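Local coordinates for protein putative ATP binding component of ABC-transporter (Escherichia coli, PDB 2R5O) that probably serves, through this C-terminal immunoglobulin-like domain, to bind O-antigen polysaccharide for export by an ABC transporter, at residues A[48-53]-A[158-163]. Residues are numbered along the deposited sequence; the frame is centred on the assembly and turned at random.
Sequences AKIIDY and DRRYDS
Ile-50 is gripped through its backbone by two side chains of strand 153-169, in the facing sheet, Asp-158 taking the N-H and Arg-160 the carbonyl. Asp-158 has CG anti to its own backbone N (chi1 -172°), which carries CG toward strand 48-57. OD2 accepts the N-H of Ile-50, 2.7 Å from Ile-50 N, in a short, fairly straight bond (162° at the hydrogen), using the lone pair that points away from OD1. The same oxygen is in a salt bridge with NH2 of Arg-42, so two donors share it; this would be expected to favour the charged carboxylate. Two residues along, Arg-160 NH1 gives a hydrogen bond of 2.9 Å to Ile-50 O. It approaches nearly along the C=O axis, though the bond is bent on the donor side, and the oxygen lies in the guanidinium plane at its edge. The strongest partner of that guanidinium is Glu-40, whose OE2 forms a salt bridge with NE; Asp-28 OD1 forms another with NH1, the nitrogen that also serves Ile-50 O, and Tyr-30 adds a cation-pi contact.

These bonds bridge the two sheets of the immunoglobulin-like sandwich, 48-57 belonging to the four-stranded antiparallel sheet and 153-169 to the other. The short strand axes run at 42° to each other, 6.7 Å apart at closest. Lys-49 and Ile-51, by contrast, make backbone hydrogen bonds with Val-79 and Lys-77 of strand 71-80 within the sheet, and Ile-51 and Asp-52 form a classic beta bulge opposite Lys-77.

The side chain of Ile-50 packs against the same two residues: CB lies 3.9 Å from Arg-160 CD, while CD1 reaches Asp-158 O at 3.5 Å. Beyond this pair, Ile-145 and Tyr-30 also touch the isoleucine.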
loop_
_atom_site.group_PDB
_atom_site.type_symbol
_atom_site.label_atom_id
_atom_site.label_comp_id
_atom_site.label_asym_id
_atom_site.label_seq_id
_atom_site.Cartn_x
_atom_site.Cartn_y
_atom_site.Cartn_z
ATOM N N ALA A 48 0.080 30.749 -9.987
ATOM C CA ALA A 48 0.974 30.363 -8.902
ATOM C C ALA A 48 2.031 29.481 -9.518
ATOM O O ALA A 48 1.809 28.895 -10.578
ATOM C CB ALA A 48 0.223 29.581 -7.835
ATOM N N LYS A 49 3.156 29.360 -8.836
ATOM C CA LYS A 49 4.274 28.534 -9.300
ATOM C C LYS A 49 4.832 27.743 -8.134
ATOM O O LYS A 49 5.156 28.328 -7.098
ATOM C CB LYS A 49 5.413 29.377 -9.896
ATOM C CG LYS A 49 5.063 29.972 -11.236
ATOM C CD LYS A 49 6.160 30.873 -11.711
ATOM C CE LYS A 49 7.283 30.132 -12.329
ATOM N NZ LYS A 49 8.160 31.120 -13.099
ATOM N N ILE A 50 5.008 26.436 -8.341
ATOM C CA ILE A 50 5.726 25.615 -7.387
ATOM C C ILE A 50 7.206 25.828 -7.705
ATOM O O ILE A 50 7.685 25.400 -8.756
ATOM C CB ILE A 50 5.374 24.144 -7.474
ATOM C CG1 ILE A 50 3.862 23.963 -7.370
ATOM C CG2 ILE A 50 6.107 23.396 -6.402
ATOM C CD1 ILE A 50 3.416 22.549 -7.608
ATOM N N ILE A 51 7.916 26.540 -6.834
ATOM C CA ILE A 51 9.276 27.011 -7.130
ATOM C C ILE A 51 10.388 26.204 -6.442
ATOM O O ILE A 51 11.549 26.390 -6.758
ATOM C CB ILE A 51 9.415 28.516 -6.801
ATOM C CG1 ILE A 51 8.896 28.848 -5.397
ATOM C CG2 ILE A 51 8.678 29.336 -7.856
ATOM C CD1 ILE A 51 9.281 30.260 -4.962
ATOM N N ASP A 52 10.023 25.326 -5.514
ATOM C CA ASP A 52 11.035 24.513 -4.837
ATOM C C ASP A 52 10.346 23.338 -4.168
ATOM O O ASP A 52 9.120 23.339 -3.992
ATOM C CB ASP A 52 11.817 25.355 -3.808
ATOM C CG ASP A 52 13.214 24.824 -3.515
ATOM O OD1 ASP A 52 13.633 23.805 -4.074
ATOM O OD2 ASP A 52 13.906 25.492 -2.711
ATOM N N TYR A 53 11.134 22.328 -3.817
ATOM C CA TYR A 53 10.658 21.230 -2.979
ATOM C C TYR A 53 11.770 20.752 -2.077
ATOM O O TYR A 53 12.954 21.065 -2.294
ATOM C CB TYR A 53 10.116 20.070 -3.821
ATOM C CG TYR A 53 11.143 19.266 -4.596
ATOM C CD1 TYR A 53 11.711 18.090 -4.090
ATOM C CD2 TYR A 53 11.535 19.660 -5.855
ATOM C CE1 TYR A 53 12.624 17.363 -4.812
ATOM C CE2 TYR A 53 12.446 18.914 -6.605
ATOM C CZ TYR A 53 12.976 17.768 -6.068
ATOM O OH TYR A 53 13.891 17.055 -6.833
ATOM N N ASP A 158 -0.329 25.194 -11.174
ATOM C CA ASP A 158 0.981 24.675 -11.593
ATOM C C ASP A 158 1.033 23.229 -11.166
ATOM O O ASP A 158 0.829 22.943 -9.984
ATOM C CB ASP A 158 2.136 25.480 -10.958
ATOM C CG ASP A 158 3.502 25.115 -11.511
ATOM O OD1 ASP A 158 3.590 24.546 -12.630
ATOM O OD2 ASP A 158 4.507 25.389 -10.810
ATOM N N ARG A 159 1.272 22.319 -12.092
ATOM C CA ARG A 159 1.187 20.881 -11.866
ATOM C C ARG A 159 2.471 20.290 -12.393
ATOM O O ARG A 159 2.714 20.314 -13.606
ATOM C CB ARG A 159 -0.022 20.308 -12.594
ATOM C CG ARG A 159 -1.334 21.027 -12.243
ATOM C CD ARG A 159 -1.711 20.931 -10.739
ATOM N NE ARG A 159 -1.872 19.536 -10.430
ATOM C CZ ARG A 159 -3.009 18.871 -10.439
ATOM N NH1 ARG A 159 -4.187 19.506 -10.416
ATOM N NH2 ARG A 159 -2.951 17.558 -10.369
ATOM N N ARG A 160 3.323 19.810 -11.507
ATOM C CA ARG A 160 4.668 19.326 -11.865
ATOM C C ARG A 160 4.637 17.804 -11.877
ATOM O O ARG A 160 5.036 17.134 -10.909
ATOM C CB ARG A 160 5.701 19.966 -10.960
ATOM C CG ARG A 160 5.601 21.485 -11.080
ATOM C CD ARG A 160 6.800 22.299 -10.643
ATOM N NE ARG A 160 7.926 22.099 -11.552
ATOM C CZ ARG A 160 8.960 22.922 -11.616
ATOM N NH1 ARG A 160 9.011 23.989 -10.856
ATOM N NH2 ARG A 160 9.957 22.657 -12.442
ATOM N N TYR A 161 4.073 17.279 -12.963
ATOM C CA TYR A 161 3.680 15.885 -13.032
ATOM C C TYR A 161 4.908 15.022 -13.359
ATOM O O TYR A 161 5.711 15.331 -14.245
ATOM C CB TYR A 161 2.613 15.749 -14.113
ATOM C CG TYR A 161 2.139 14.364 -14.410
ATOM C CD1 TYR A 161 1.363 13.648 -13.519
ATOM C CD2 TYR A 161 2.402 13.792 -15.647
ATOM C CE1 TYR A 161 0.901 12.355 -13.859
ATOM C CE2 TYR A 161 1.964 12.547 -15.973
ATOM C CZ TYR A 161 1.231 11.837 -15.094
ATOM O OH TYR A 161 0.791 10.587 -15.485
ATOM N N ASP A 162 5.049 13.926 -12.606
ATOM C CA ASP A 162 6.136 12.966 -12.741
ATOM C C ASP A 162 7.473 13.692 -12.766
ATOM O O ASP A 162 8.348 13.439 -13.599
ATOM C CB ASP A 162 5.980 12.097 -13.990
ATOM C CG ASP A 162 4.875 11.054 -13.882
ATOM O OD1 ASP A 162 4.385 10.776 -12.799
ATOM O OD2 ASP A 162 4.536 10.500 -14.969
ATOM N N SER A 163 7.634 14.605 -11.810
ATOM C CA SER A 163 8.770 15.513 -11.802
ATOM C C SER A 163 9.909 15.127 -10.885
ATOM O O SER A 163 10.969 15.765 -10.974
ATOM C CB SER A 163 8.292 16.915 -11.466
ATOM O OG SER A 163 7.653 16.946 -10.184
#